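Local coordinates for putative citrate lyase, alfa subunit (Streptococcus mutans, PDB 2HJ0), which is probably the alpha subunit of a citrate lyase, an alpha/beta protein with two large, mostly parallel sheets, modelled as a pair of chains, at residues His71-Gly76 with Thr185-Leu190; Lys242-Tyr247 with Asp332-Val337; Gly307-Ala312 with Ile325-Asp330; Leu321-Leu326 with Ala343-Glu348. All blocks are in the same frame, centred on the assembly; numbering follows the deposited sequence.

Interaction 1. Residues His71-Gly76 with Thr185-Leu190; sequences HHFREG and TTCGSL
His72 lies with one ring face over the backbone of Ser189 and Leu190. Ser189 O stands 3.3 Å above the ring plane of His72, over its centre. Leu190 N is on the same face, further out toward the rim. This carbonyl meets the pi surface rather than a ring N-H. The ring nitrogen NE2 of His72 is engaged by Val328 O, which fixes how the ring is turned.

Cys187 fills the angle between the two aromatic side chains. Cys187 SG is 3.8 Å from His72 CB. Cys187 SG also lies 4.4 Å from the centroid of the Phe73 ring, 29° off the normal, an oblique sulfur-aromatic contact. Cys187 CB adds a 3.6 Å contact to His72 O. A chi1 of -72° sets Phe73 CG beside the backbone N, anti to the carbonyl carbon. The end of the ring comes close to both Cys187 and Thr185. There CE2 of Phe73 meets Thr185 O edge-on at 3.1 Å, near the ring plane. Thr185 CG2 sits beside the same carbon, while Thr185 OG1 is bonded to Asp208.

The contact thins out at Thr186. Its side chain points away from 71-76 and is partly exposed, and Thr186 O is 4.0 Å from Phe73 CE2. No hydrogen bond joins the two segments, so the buried part rests on rings, sulfur and carbonyls. Residues 71-76 lie in the loop after strand 66-69 of a mostly parallel alpha/beta sheet. The loop just before helix 191-199 packs on it, with Cys187 against the Phe73 ring as a sulfur-aromatic contact.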
loop_
_atom_site.group_PDB
_atom_site.type_symbol
_atom_site.label_atom_id
_atom_site.label_comp_id
_atom_site.label_asym_id
_atom_site.label_seq_id
_atom_site.Cartn_x
_atom_site.Cartn_y
_atom_site.Cartn_z
ATOM N N HIS A 71 3.156 18.659 -2.367
ATOM C CA HIS A 71 2.875 19.792 -3.250
ATOM C C HIS A 71 1.945 19.494 -4.433
ATOM O O HIS A 71 2.045 20.137 -5.494
ATOM C CB HIS A 71 4.188 20.377 -3.788
ATOM C CG HIS A 71 4.927 19.461 -4.711
ATOM N ND1 HIS A 71 5.528 18.299 -4.282
ATOM C CD2 HIS A 71 5.129 19.515 -6.049
ATOM C CE1 HIS A 71 6.064 17.673 -5.314
ATOM N NE2 HIS A 71 5.834 18.389 -6.400
ATOM N N HIS A 72 1.026 18.549 -4.262
ATOM C CA HIS A 72 0.135 18.219 -5.372
ATOM C C HIS A 72 -0.826 19.338 -5.751
ATOM O O HIS A 72 -1.353 19.355 -6.860
ATOM C CB HIS A 72 -0.634 16.930 -5.079
ATOM C CG HIS A 72 0.156 15.691 -5.344
ATOM N ND1 HIS A 72 0.518 14.811 -4.348
ATOM C CD2 HIS A 72 0.636 15.171 -6.497
ATOM C CE1 HIS A 72 1.186 13.800 -4.876
ATOM N NE2 HIS A 72 1.269 13.992 -6.180
ATOM N N PHE A 73 -1.041 20.278 -4.842
ATOM C CA PHE A 73 -1.932 21.408 -5.118
ATOM C C PHE A 73 -1.148 22.581 -5.719
ATOM O O PHE A 73 -1.717 23.618 -6.092
ATOM C CB PHE A 73 -2.635 21.871 -3.843
ATOM C CG PHE A 73 -3.675 20.919 -3.366
ATOM C CD1 PHE A 73 -3.593 20.351 -2.104
ATOM C CD2 PHE A 73 -4.738 20.577 -4.192
ATOM C CE1 PHE A 73 -4.554 19.458 -1.670
ATOM C CE2 PHE A 73 -5.711 19.683 -3.774
ATOM C CZ PHE A 73 -5.622 19.121 -2.512
ATOM N N ARG A 74 0.165 22.400 -5.796
ATOM C CA ARG A 74 1.055 23.404 -6.337
ATOM C C ARG A 74 0.785 24.805 -5.823
ATOM O O ARG A 74 0.649 24.994 -4.619
ATOM C CB ARG A 74 0.992 23.359 -7.850
ATOM C CG ARG A 74 1.434 22.022 -8.353
ATOM C CD ARG A 74 1.910 22.114 -9.764
ATOM N NE ARG A 74 0.854 21.724 -10.676
ATOM C CZ ARG A 74 0.939 21.832 -11.989
ATOM N NH1 ARG A 74 -0.087 21.446 -12.751
ATOM N NH2 ARG A 74 2.048 22.333 -12.525
ATOM N N GLU A 75 0.705 25.784 -6.724
ATOM C CA GLU A 75 0.482 27.180 -6.330
ATOM C C GLU A 75 -0.864 27.430 -5.687
ATOM O O GLU A 75 -1.142 28.536 -5.226
ATOM C CB GLU A 75 0.635 28.112 -7.528
ATOM C CG GLU A 75 2.031 28.138 -8.145
ATOM C CD GLU A 75 3.115 28.668 -7.196
ATOM O OE1 GLU A 75 2.786 29.401 -6.233
ATOM O OE2 GLU A 75 4.300 28.354 -7.441
ATOM N N GLY A 76 -1.705 26.405 -5.666
ATOM C CA GLY A 76 -3.007 26.559 -5.062
ATOM C C GLY A 76 -3.037 26.005 -3.654
ATOM O O GLY A 76 -4.091 26.017 -3.018
ATOM N N THR A 185 -11.930 20.173 -4.422
ATOM C CA THR A 185 -10.603 20.676 -4.692
ATOM C C THR A 185 -9.674 19.504 -4.939
ATOM O O THR A 185 -8.780 19.231 -4.130
ATOM C CB THR A 185 -10.072 21.469 -3.497
ATOM O OG1 THR A 185 -11.083 22.369 -3.033
ATOM C CG2 THR A 185 -8.834 22.257 -3.893
ATOM N N THR A 186 -9.885 18.807 -6.052
ATOM C CA THR A 186 -9.070 17.642 -6.407
ATOM C C THR A 186 -7.708 17.994 -6.992
ATOM O O THR A 186 -7.463 19.128 -7.367
ATOM C CB THR A 186 -9.802 16.761 -7.442
ATOM O OG1 THR A 186 -9.900 17.472 -8.687
ATOM C CG2 THR A 186 -11.204 16.407 -6.950
ATOM N N CYS A 187 -6.825 17.011 -7.072
ATOM C CA CYS A 187 -5.498 17.229 -7.646
ATOM C C CYS A 187 -5.036 15.955 -8.351
ATOM O O CYS A 187 -3.927 15.885 -8.879
ATOM C CB CYS A 187 -4.501 17.577 -6.552
ATOM S SG CYS A 187 -4.375 16.291 -5.310
ATOM N N GLY A 188 -5.894 14.943 -8.333
ATOM C CA GLY A 188 -5.559 13.688 -8.972
ATOM C C GLY A 188 -4.690 12.783 -8.114
ATOM O O GLY A 188 -5.040 12.455 -6.980
ATOM N N SER A 189 -3.551 12.375 -8.661
ATOM C CA SER A 189 -2.644 11.509 -7.943
ATOM C C SER A 189 -2.143 12.122 -6.637
ATOM O O SER A 189 -2.170 13.342 -6.452
ATOM C CB SER A 189 -1.452 11.163 -8.821
ATOM O OG SER A 189 -0.498 10.431 -8.076
ATOM N N LEU A 190 -1.699 11.253 -5.735
ATOM C CA LEU A 190 -1.167 11.652 -4.436
ATOM C C LEU A 190 0.131 10.906 -4.156
ATOM O O LEU A 190 0.445 10.610 -3.007
ATOM C CB LEU A 190 -2.170 11.337 -3.339
ATOM C CG LEU A 190 -3.354 12.287 -3.259
ATOM C CD1 LEU A 190 -4.281 11.831 -2.146
ATOM C CD2 LEU A 190 -2.859 13.715 -2.997
#

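Interaction 2. Residues Lys242-Tyr247 with Asp332-Val337; sequences KGATRY and DHPSAV
Asp332 faces Gly243 and Ala244 across this surface contact. Its side chain can be followed outward. Asp332 CB lies 3.7 Å from Gly243 O. CG sits between the backbone N and the carbonyl carbon (chi1 59°), and from there the two carboxylate oxygens have different tasks. OD1 of Asp332 is 3.6 Å from Ala244 CB, and it also accepts a hydrogen bond from Asn311 N. OD2 of Asp332 turns to its own helix and accepts from Ser335 N at 3.1 Å, with an N-H...O angle of 145°. That donor stands above the carboxylate plane, 43° out of it.

Asp332 is thus the N-cap of helix 333-341, with its carboxylate bound to a backbone N-H of the first turn. The negative charge at this helix end would probably suit the helix dipole. OD1 reaches Asn311 at the start of helix 311-318, so one carboxylate touches the beginnings of two helices.

Pro334, in the first turn, carries the apolar part of the contact. Pro334 CG packs on Ala244 CB at 3.5 Å, and its CD lies against Gly243 C. Ala244 also touches the side of Asn311. On the other flank Lys242 O approaches His333 CB at 3.5 Å and sits obliquely to the His333 ring. The ring of His333 has Val337 CG2 of its own helix over one face. No hydrogen bond crosses between 242-247 and 332-337. Lys242 and Gly243 are exposed and poorly ordered, so their details are less certain than those of the helix start.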
loop_
_atom_site.group_PDB
_atom_site.type_symbol
_atom_site.label_atom_id
_atom_site.label_comp_id
_atom_site.label_asym_id
_atom_site.label_seq_id
_atom_site.Cartn_x
_atom_site.Cartn_y
_atom_site.Cartn_z
ATOM N N LYS A 242 -9.237 24.405 -13.459
ATOM C CA LYS A 242 -9.112 25.003 -14.787
ATOM C C LYS A 242 -9.157 23.939 -15.889
ATOM O O LYS A 242 -9.888 22.954 -15.776
ATOM C CB LYS A 242 -7.807 25.805 -14.880
ATOM C CG LYS A 242 -7.791 26.843 -16.000
ATOM C CD LYS A 242 -8.921 27.853 -15.821
ATOM C CE LYS A 242 -9.007 28.828 -16.988
ATOM N NZ LYS A 242 -10.123 29.804 -16.825
ATOM N N GLY A 243 -8.374 24.139 -16.949
ATOM C CA GLY A 243 -8.352 23.195 -18.054
ATOM C C GLY A 243 -6.970 22.665 -18.389
ATOM O O GLY A 243 -6.047 22.762 -17.581
ATOM N N ALA A 244 -6.824 22.104 -19.585
ATOM C CA ALA A 244 -5.549 21.545 -20.022
ATOM C C ALA A 244 -4.676 22.587 -20.688
ATOM O O ALA A 244 -5.171 23.594 -21.190
ATOM C CB ALA A 244 -5.794 20.407 -20.981
ATOM N N THR A 245 -3.370 22.353 -20.703
ATOM C CA THR A 245 -2.478 23.310 -21.342
ATOM C C THR A 245 -2.055 22.778 -22.705
ATOM O O THR A 245 -1.347 21.777 -22.803
ATOM C CB THR A 245 -1.231 23.594 -20.479
ATOM O OG1 THR A 245 -1.639 24.118 -19.202
ATOM C CG2 THR A 245 -0.332 24.617 -21.178
ATOM N N ARG A 246 -2.503 23.457 -23.754
ATOM C CA ARG A 246 -2.195 23.050 -25.115
ATOM C C ARG A 246 -0.709 23.228 -25.409
ATOM O O ARG A 246 0.014 23.861 -24.641
ATOM C CB ARG A 246 -3.039 23.861 -26.112
ATOM C CG ARG A 246 -3.038 23.320 -27.555
ATOM C CD ARG A 246 -3.634 21.905 -27.644
ATOM N NE ARG A 246 -3.689 21.378 -29.015
ATOM C CZ ARG A 246 -4.444 21.878 -29.992
ATOM N NH1 ARG A 246 -5.224 22.930 -29.766
ATOM N NH2 ARG A 246 -4.423 21.318 -31.197
ATOM N N TYR A 247 -0.270 22.654 -26.526
ATOM C CA TYR A 247 1.116 22.727 -26.956
ATOM C C TYR A 247 1.562 24.155 -27.236
ATOM O O TYR A 247 0.761 25.084 -27.230
ATOM C CB TYR A 247 1.321 21.902 -28.219
ATOM C CG TYR A 247 1.060 20.428 -28.062
ATOM C CD1 TYR A 247 1.815 19.652 -27.182
ATOM C CD2 TYR A 247 0.077 19.801 -28.818
ATOM C CE1 TYR A 247 1.597 18.282 -27.064
ATOM C CE2 TYR A 247 -0.150 18.439 -28.710
ATOM C CZ TYR A 247 0.612 17.684 -27.834
ATOM O OH TYR A 247 0.380 16.332 -27.747
ATOM N N ASP A 332 -2.637 19.044 -14.650
ATOM C CA ASP A 332 -3.821 19.766 -15.112
ATOM C C ASP A 332 -5.084 18.991 -14.748
ATOM O O ASP A 332 -5.057 17.768 -14.620
ATOM C CB ASP A 332 -3.765 20.044 -16.621
ATOM C CG ASP A 332 -3.670 18.792 -17.446
ATOM O OD1 ASP A 332 -3.448 18.912 -18.666
ATOM O OD2 ASP A 332 -3.814 17.684 -16.886
ATOM N N HIS A 333 -6.189 19.703 -14.572
ATOM C CA HIS A 333 -7.434 19.063 -14.181
ATOM C C HIS A 333 -7.820 17.823 -14.991
ATOM O O HIS A 333 -8.137 16.775 -14.427
ATOM C CB HIS A 333 -8.573 20.080 -14.219
ATOM C CG HIS A 333 -9.895 19.510 -13.828
ATOM N ND1 HIS A 333 -10.132 18.978 -12.578
ATOM C CD2 HIS A 333 -11.032 19.335 -14.537
ATOM C CE1 HIS A 333 -11.360 18.494 -12.538
ATOM N NE2 HIS A 333 -11.928 18.697 -13.713
ATOM N N PRO A 334 -7.804 17.920 -16.325
ATOM C CA PRO A 334 -8.168 16.760 -17.145
ATOM C C PRO A 334 -7.360 15.499 -16.836
ATOM O O PRO A 334 -7.906 14.392 -16.859
ATOM C CB PRO A 334 -7.973 17.270 -18.578
ATOM C CG PRO A 334 -6.932 18.321 -18.427
ATOM C CD PRO A 334 -7.343 19.035 -17.168
ATOM N N SER A 335 -6.068 15.649 -16.541
ATOM C CA SER A 335 -5.253 14.478 -16.207
ATOM C C SER A 335 -5.690 13.900 -14.877
ATOM O O SER A 335 -5.720 12.687 -14.695
ATOM C CB SER A 335 -3.775 14.832 -16.126
ATOM O OG SER A 335 -3.242 15.022 -17.422
ATOM N N ALA A 336 -6.028 14.770 -13.937
ATOM C CA ALA A 336 -6.469 14.281 -12.658
ATOM C C ALA A 336 -7.793 13.562 -12.891
ATOM O O ALA A 336 -8.042 12.508 -12.320
ATOM C CB ALA A 336 -6.636 15.417 -11.688
ATOM N N VAL A 337 -8.638 14.109 -13.756
ATOM C CA VAL A 337 -9.928 13.484 -14.019
ATOM C C VAL A 337 -9.761 12.102 -14.614
ATOM O O VAL A 337 -10.442 11.157 -14.215
ATOM C CB VAL A 337 -10.764 14.346 -14.960
ATOM C CG1 VAL A 337 -12.062 13.623 -15.330
ATOM C CG2 VAL A 337 -11.077 15.680 -14.270
#

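Interaction 3. Residues Gly307-Ala312 with Ile325-Asp330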
loop_
_atom_site.group_PDB
_atom_site.type_symbol
_atom_site.label_atom_id
_atom_site.label_comp_id
_atom_site.label_asym_id
_atom_site.label_seq_id
_atom_site.Cartn_x
_atom_site.Cartn_y
_atom_site.Cartn_z
ATOM N N GLY A 307 5.470 9.722 -15.303
ATOM C CA GLY A 307 5.679 11.067 -14.793
ATOM C C GLY A 307 4.497 11.890 -14.347
ATOM O O GLY A 307 3.573 11.413 -13.683
ATOM N N GLY A 308 4.618 13.174 -14.664
ATOM C CA GLY A 308 3.590 14.136 -14.379
ATOM C C GLY A 308 2.824 14.094 -15.677
ATOM O O GLY A 308 3.347 14.443 -16.740
ATOM N N ILE A 309 1.592 13.623 -15.580
ATOM C CA ILE A 309 0.727 13.473 -16.721
ATOM C C ILE A 309 0.100 14.792 -17.116
ATOM O O ILE A 309 -0.103 15.651 -16.272
ATOM C CB ILE A 309 -0.353 12.455 -16.387
ATOM C CG1 ILE A 309 0.319 11.176 -15.877
ATOM C CG2 ILE A 309 -1.236 12.200 -17.596
ATOM C CD1 ILE A 309 1.396 10.609 -16.803
ATOM N N THR A 310 -0.155 14.961 -18.413
ATOM C CA THR A 310 -0.806 16.167 -18.942
ATOM C C THR A 310 -1.905 15.642 -19.849
ATOM O O THR A 310 -1.926 14.450 -20.162
ATOM C CB THR A 310 0.119 17.021 -19.803
ATOM O OG1 THR A 310 0.184 16.460 -21.113
ATOM C CG2 THR A 310 1.506 17.063 -19.222
ATOM N N ASN A 311 -2.810 16.518 -20.274
ATOM C CA ASN A 311 -3.899 16.095 -21.146
ATOM C C ASN A 311 -3.408 15.416 -22.414
ATOM O O ASN A 311 -4.091 14.543 -22.933
ATOM C CB ASN A 311 -4.795 17.278 -21.510
ATOM C CG ASN A 311 -5.989 16.866 -22.358
ATOM O OD1 ASN A 311 -6.036 17.156 -23.554
ATOM N ND2 ASN A 311 -6.956 16.174 -21.743
ATOM N N ALA A 312 -2.229 15.804 -22.907
ATOM C CA ALA A 312 -1.684 15.195 -24.117
ATOM C C ALA A 312 -1.506 13.711 -23.895
ATOM O O ALA A 312 -1.692 12.892 -24.799
ATOM C CB ALA A 312 -0.369 15.810 -24.469
ATOM N N ILE A 325 -0.769 3.982 -18.303
ATOM C CA ILE A 325 -0.121 5.219 -17.896
ATOM C C ILE A 325 0.021 5.248 -16.366
ATOM O O ILE A 325 -0.969 5.136 -15.626
ATOM C CB ILE A 325 -0.895 6.451 -18.432
ATOM C CG1 ILE A 325 -0.547 7.691 -17.637
ATOM C CG2 ILE A 325 -2.375 6.232 -18.338
ATOM C CD1 ILE A 325 -1.379 8.858 -18.085
ATOM N N LEU A 326 1.270 5.355 -15.906
ATOM C CA LEU A 326 1.586 5.396 -14.473
ATOM C C LEU A 326 1.718 6.862 -14.081
ATOM O O LEU A 326 2.483 7.607 -14.688
ATOM C CB LEU A 326 2.882 4.631 -14.187
ATOM C CG LEU A 326 2.908 3.215 -14.768
ATOM C CD1 LEU A 326 4.215 2.545 -14.405
ATOM C CD2 LEU A 326 1.735 2.421 -14.248
ATOM N N ASP A 327 0.971 7.261 -13.057
ATOM C CA ASP A 327 0.907 8.659 -12.626
ATOM C C ASP A 327 1.371 8.939 -11.197
ATOM O O ASP A 327 0.799 8.419 -10.238
ATOM C CB ASP A 327 -0.551 9.129 -12.779
ATOM C CG ASP A 327 -0.719 10.626 -12.637
ATOM O OD1 ASP A 327 0.056 11.261 -11.897
ATOM O OD2 ASP A 327 -1.656 11.163 -13.267
ATOM N N VAL A 328 2.389 9.782 -11.054
ATOM C CA VAL A 328 2.872 10.128 -9.725
ATOM C C VAL A 328 2.424 11.549 -9.391
ATOM O O VAL A 328 2.412 11.969 -8.234
ATOM C CB VAL A 328 4.399 10.045 -9.633
ATOM C CG1 VAL A 328 5.044 11.219 -10.364
ATOM C CG2 VAL A 328 4.807 10.017 -8.177
ATOM N N GLN A 329 2.053 12.288 -10.424
ATOM C CA GLN A 329 1.584 13.646 -10.241
ATOM C C GLN A 329 0.903 14.177 -11.501
ATOM O O GLN A 329 1.385 13.977 -12.615
ATOM C CB GLN A 329 2.743 14.554 -9.856
ATOM C CG GLN A 329 2.446 15.989 -10.117
ATOM C CD GLN A 329 3.530 16.892 -9.622
ATOM O OE1 GLN A 329 4.725 16.596 -9.774
ATOM N NE2 GLN A 329 3.130 18.012 -9.025
ATOM N N ASP A 330 -0.224 14.854 -11.319
ATOM C CA ASP A 330 -0.953 15.413 -12.444
ATOM C C ASP A 330 -0.615 16.873 -12.605
ATOM O O ASP A 330 -0.396 17.569 -11.620
ATOM C CB ASP A 330 -2.446 15.262 -12.224
ATOM C CG ASP A 330 -2.882 13.840 -12.267
ATOM O OD1 ASP A 330 -3.471 13.369 -11.269
ATOM O OD2 ASP A 330 -2.630 13.189 -13.304
#
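Ile309 N donates to Gln329 O at 3.0 Å, with an N-H...O angle of 140°, although the place of that oxygen is less sure. A second bond runs the other way. Val328 N gives a nearly straight but weak bond of 3.3 Å to Gly307 O. Together they tie a short parallel strand pair, with Gly308 beside Gln329 and Ile309 beside Asp330.

The acids of 325-330 find their polar partners beyond the pair. Asp327 OD2 is bonded to His346 NE2, and Asp330 OD1 takes the backbone N of Ser189. These bonds give both buried acids a partner, though the model places their OD2 atoms too close together for the details to be relied on. Gln329 points to the other face of the strand pair. Its OE1 is bonded to Tyr192 OH. A citric acid, probably from the crystallisation liquor, has its nearest atom about 3 Å from the Gln329 side chain. Thr310 caps helix 311-318 through a weak bond from Ala312 N.

Further out come the packing contacts. Ile309 crosses Asp327 obliquely, with Ile309 CG1 at 3.4 Å from Asp327 CG. Ile309 and Ile325 reach toward each other tip to tip, with Ile309 CG2 at 3.4 Å from Ile325 CD1. A chi1 of 160° sends Ile325 CG1 to the Ile309 side, 3.6 Å from Ile309 CD1. Val328 CG1 rests on Gly307 O at 3.6 Å. Gly307 has a positive phi of 83°, which favours glycine. Strand 302-305, helix 311-318 and strand 322-327 form a beta-alpha-beta crossover, the recurring unit of parallel alpha/beta sheets.

Interaction 4. Residues Leu321-Leu326 with Ala343-Glu348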
loop_
_atom_site.group_PDB
_atom_site.type_symbol
_atom_site.label_atom_id
_atom_site.label_comp_id
_atom_site.label_asym_id
_atom_site.label_seq_id
_atom_site.Cartn_x
_atom_site.Cartn_y
_atom_site.Cartn_z
ATOM N N LEU A 321 -2.979 4.745 -28.378
ATOM C CA LEU A 321 -1.575 4.755 -28.763
ATOM C C LEU A 321 -0.633 4.352 -27.634
ATOM O O LEU A 321 0.517 3.972 -27.867
ATOM C CB LEU A 321 -1.175 6.120 -29.292
ATOM C CG LEU A 321 -1.202 6.241 -30.817
ATOM C CD1 LEU A 321 -2.632 6.141 -31.327
ATOM C CD2 LEU A 321 -0.586 7.587 -31.197
ATOM N N VAL A 322 -1.115 4.456 -26.407
ATOM C CA VAL A 322 -0.333 4.062 -25.252
ATOM C C VAL A 322 -1.266 3.205 -24.401
ATOM O O VAL A 322 -2.357 3.630 -24.014
ATOM C CB VAL A 322 0.207 5.306 -24.462
ATOM C CG1 VAL A 322 -0.936 6.183 -23.984
ATOM C CG2 VAL A 322 1.047 4.851 -23.290
ATOM N N ASP A 323 -0.832 1.980 -24.136
ATOM C CA ASP A 323 -1.630 1.036 -23.379
ATOM C C ASP A 323 -1.972 1.424 -21.946
ATOM O O ASP A 323 -3.138 1.414 -21.566
ATOM C CB ASP A 323 -0.960 -0.333 -23.376
ATOM C CG ASP A 323 -1.901 -1.409 -22.918
ATOM O OD1 ASP A 323 -2.906 -1.638 -23.630
ATOM O OD2 ASP A 323 -1.664 -2.014 -21.850
ATOM N N LYS A 324 -0.965 1.747 -21.146
ATOM C CA LYS A 324 -1.205 2.126 -19.766
ATOM C C LYS A 324 -0.501 3.426 -19.471
ATOM O O LYS A 324 0.281 3.914 -20.275
ATOM C CB LYS A 324 -0.653 1.075 -18.823
ATOM C CG LYS A 324 -1.240 -0.291 -18.976
ATOM C CD LYS A 324 -2.497 -0.433 -18.160
ATOM C CE LYS A 324 -2.972 -1.866 -18.164
ATOM N NZ LYS A 324 -1.925 -2.813 -17.717
ATOM N N ILE A 325 -0.769 3.982 -18.303
ATOM C CA ILE A 325 -0.121 5.219 -17.896
ATOM C C ILE A 325 0.021 5.248 -16.366
ATOM O O ILE A 325 -0.969 5.136 -15.626
ATOM C CB ILE A 325 -0.895 6.451 -18.432
ATOM C CG1 ILE A 325 -0.547 7.691 -17.637
ATOM C CG2 ILE A 325 -2.375 6.232 -18.338
ATOM C CD1 ILE A 325 -1.379 8.858 -18.085
ATOM N N LEU A 326 1.270 5.355 -15.906
ATOM C CA LEU A 326 1.586 5.396 -14.473
ATOM C C LEU A 326 1.718 6.862 -14.081
ATOM O O LEU A 326 2.483 7.607 -14.688
ATOM C CB LEU A 326 2.882 4.631 -14.187
ATOM C CG LEU A 326 2.908 3.215 -14.768
ATOM C CD1 LEU A 326 4.215 2.545 -14.405
ATOM C CD2 LEU A 326 1.735 2.421 -14.248
ATOM N N ALA A 343 -9.874 4.213 -15.192
ATOM C CA ALA A 343 -9.299 3.360 -14.149
ATOM C C ALA A 343 -8.510 2.194 -14.718
ATOM O O ALA A 343 -8.759 1.758 -15.836
ATOM C CB ALA A 343 -10.395 2.842 -13.241
ATOM N N GLU A 344 -7.562 1.696 -13.928
ATOM C CA GLU A 344 -6.688 0.577 -14.303
ATOM C C GLU A 344 -5.699 0.968 -15.403
ATOM O O GLU A 344 -4.506 0.725 -15.265
ATOM C CB GLU A 344 -7.516 -0.646 -14.732
ATOM C CG GLU A 344 -7.541 -0.906 -16.225
ATOM C CD GLU A 344 -8.904 -1.355 -16.707
ATOM O OE1 GLU A 344 -9.034 -1.675 -17.913
ATOM O OE2 GLU A 344 -9.844 -1.379 -15.877
ATOM N N LYS A 345 -6.199 1.584 -16.474
ATOM C CA LYS A 345 -5.367 2.014 -17.597
ATOM C C LYS A 345 -4.545 3.241 -17.195
ATOM O O LYS A 345 -3.493 3.520 -17.765
ATOM C CB LYS A 345 -6.243 2.364 -18.801
ATOM C CG LYS A 345 -7.162 1.249 -19.258
ATOM C CD LYS A 345 -6.464 0.222 -20.127
ATOM C CE LYS A 345 -6.271 0.739 -21.554
ATOM N NZ LYS A 345 -5.637 -0.295 -22.439
ATOM N N HIS A 346 -5.050 3.987 -16.222
ATOM C CA HIS A 346 -4.357 5.170 -15.717
ATOM C C HIS A 346 -4.229 4.894 -14.216
ATOM O O HIS A 346 -5.187 5.100 -13.460
ATOM C CB HIS A 346 -5.193 6.427 -15.988
ATOM C CG HIS A 346 -4.486 7.710 -15.675
ATOM N ND1 HIS A 346 -4.966 8.938 -16.073
ATOM C CD2 HIS A 346 -3.347 7.959 -14.986
ATOM C CE1 HIS A 346 -4.155 9.889 -15.645
ATOM N NE2 HIS A 346 -3.164 9.322 -14.982
ATOM N N TYR A 347 -3.052 4.416 -13.800
ATOM C CA TYR A 347 -2.806 4.039 -12.406
ATOM C C TYR A 347 -1.962 4.988 -11.564
ATOM O O TYR A 347 -0.973 5.548 -12.025
ATOM C CB TYR A 347 -2.167 2.650 -12.351
ATOM C CG TYR A 347 -2.762 1.735 -11.308
ATOM C CD1 TYR A 347 -4.041 1.210 -11.471
ATOM C CD2 TYR A 347 -2.039 1.385 -10.157
ATOM C CE1 TYR A 347 -4.595 0.352 -10.515
ATOM C CE2 TYR A 347 -2.586 0.527 -9.187
ATOM C CZ TYR A 347 -3.865 0.013 -9.377
ATOM O OH TYR A 347 -4.407 -0.841 -8.437
ATOM N N GLU A 348 -2.353 5.133 -10.305
ATOM C CA GLU A 348 -1.655 5.999 -9.366
ATOM C C GLU A 348 -0.505 5.254 -8.677
ATOM O O GLU A 348 -0.656 4.106 -8.263
ATOM C CB GLU A 348 -2.659 6.509 -8.335
ATOM C CG GLU A 348 -2.084 7.340 -7.203
ATOM C CD GLU A 348 -3.140 7.692 -6.161
ATOM O OE1 GLU A 348 -3.269 8.894 -5.820
ATOM O OE2 GLU A 348 -3.843 6.768 -5.682
#
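Tyr347 N donates to Ile325 O at 2.9 Å. Ile325 N in turn gives a weak bond to Lys345 O. This is parallel pairing, with Ile325 beside His346 and Leu326 beside Tyr347. Strand 346-348 is the outermost strand on this side of a mixed sheet within the chain. Helix 333-341 comes between the two strands in sequence, so the pair closes a beta-alpha-beta crossover.

Before the strands pair, Lys345 reaches back to Asp323. The two side chains cross at about a right angle. Lys345 NZ and Asp323 OD1 form a salt bridge of 3.3 Å, whose hydrogen bond is weak. A second weak hydrogen bond runs from Lys345 NZ to Asp323 O. Bends at chi2 and chi3 of Lys345 (-81° and -77°) curl the chain toward this corner.

On the opposite face from Leu326 and Tyr347, the His346 ring is held at ND1 by a hydrogen bond with Ser338 OG. Leu326 CD2 packs loosely on Tyr347 CB at 4.3 Å. Tyr347 OH bonds to Ile218 N of the second subunit, so this edge takes part in the dimer contact. Ile325 CD1 makes a CH-pi contact with the His346 ring, 3.7 Å from its centroid, and the nearest ring atom to this methyl is NE2.

All four contacts lie close together. The centres of interactions 3 and 4 are about 9 Å apart. They share Ile325 and Leu326 on strand 322-327. Interaction 2 lies about 10 Å from interaction 3, where helix 333-341 follows strand 329-330. Interaction 1 is about 12 Å from interaction 2, and its 71-76 loop follows strand 66-69 of the other large sheet. Interaction 1 closes first along the chain. Interaction 3 falls within the span of interaction 2, while the segments of interactions 2 and 4 alternate. Residues 188-190 touch all three others, through Ala336, Asp330 and Glu348. The loop before helix 191-199 therefore bridges the 71-76 loop of one sheet and the edge region of the other.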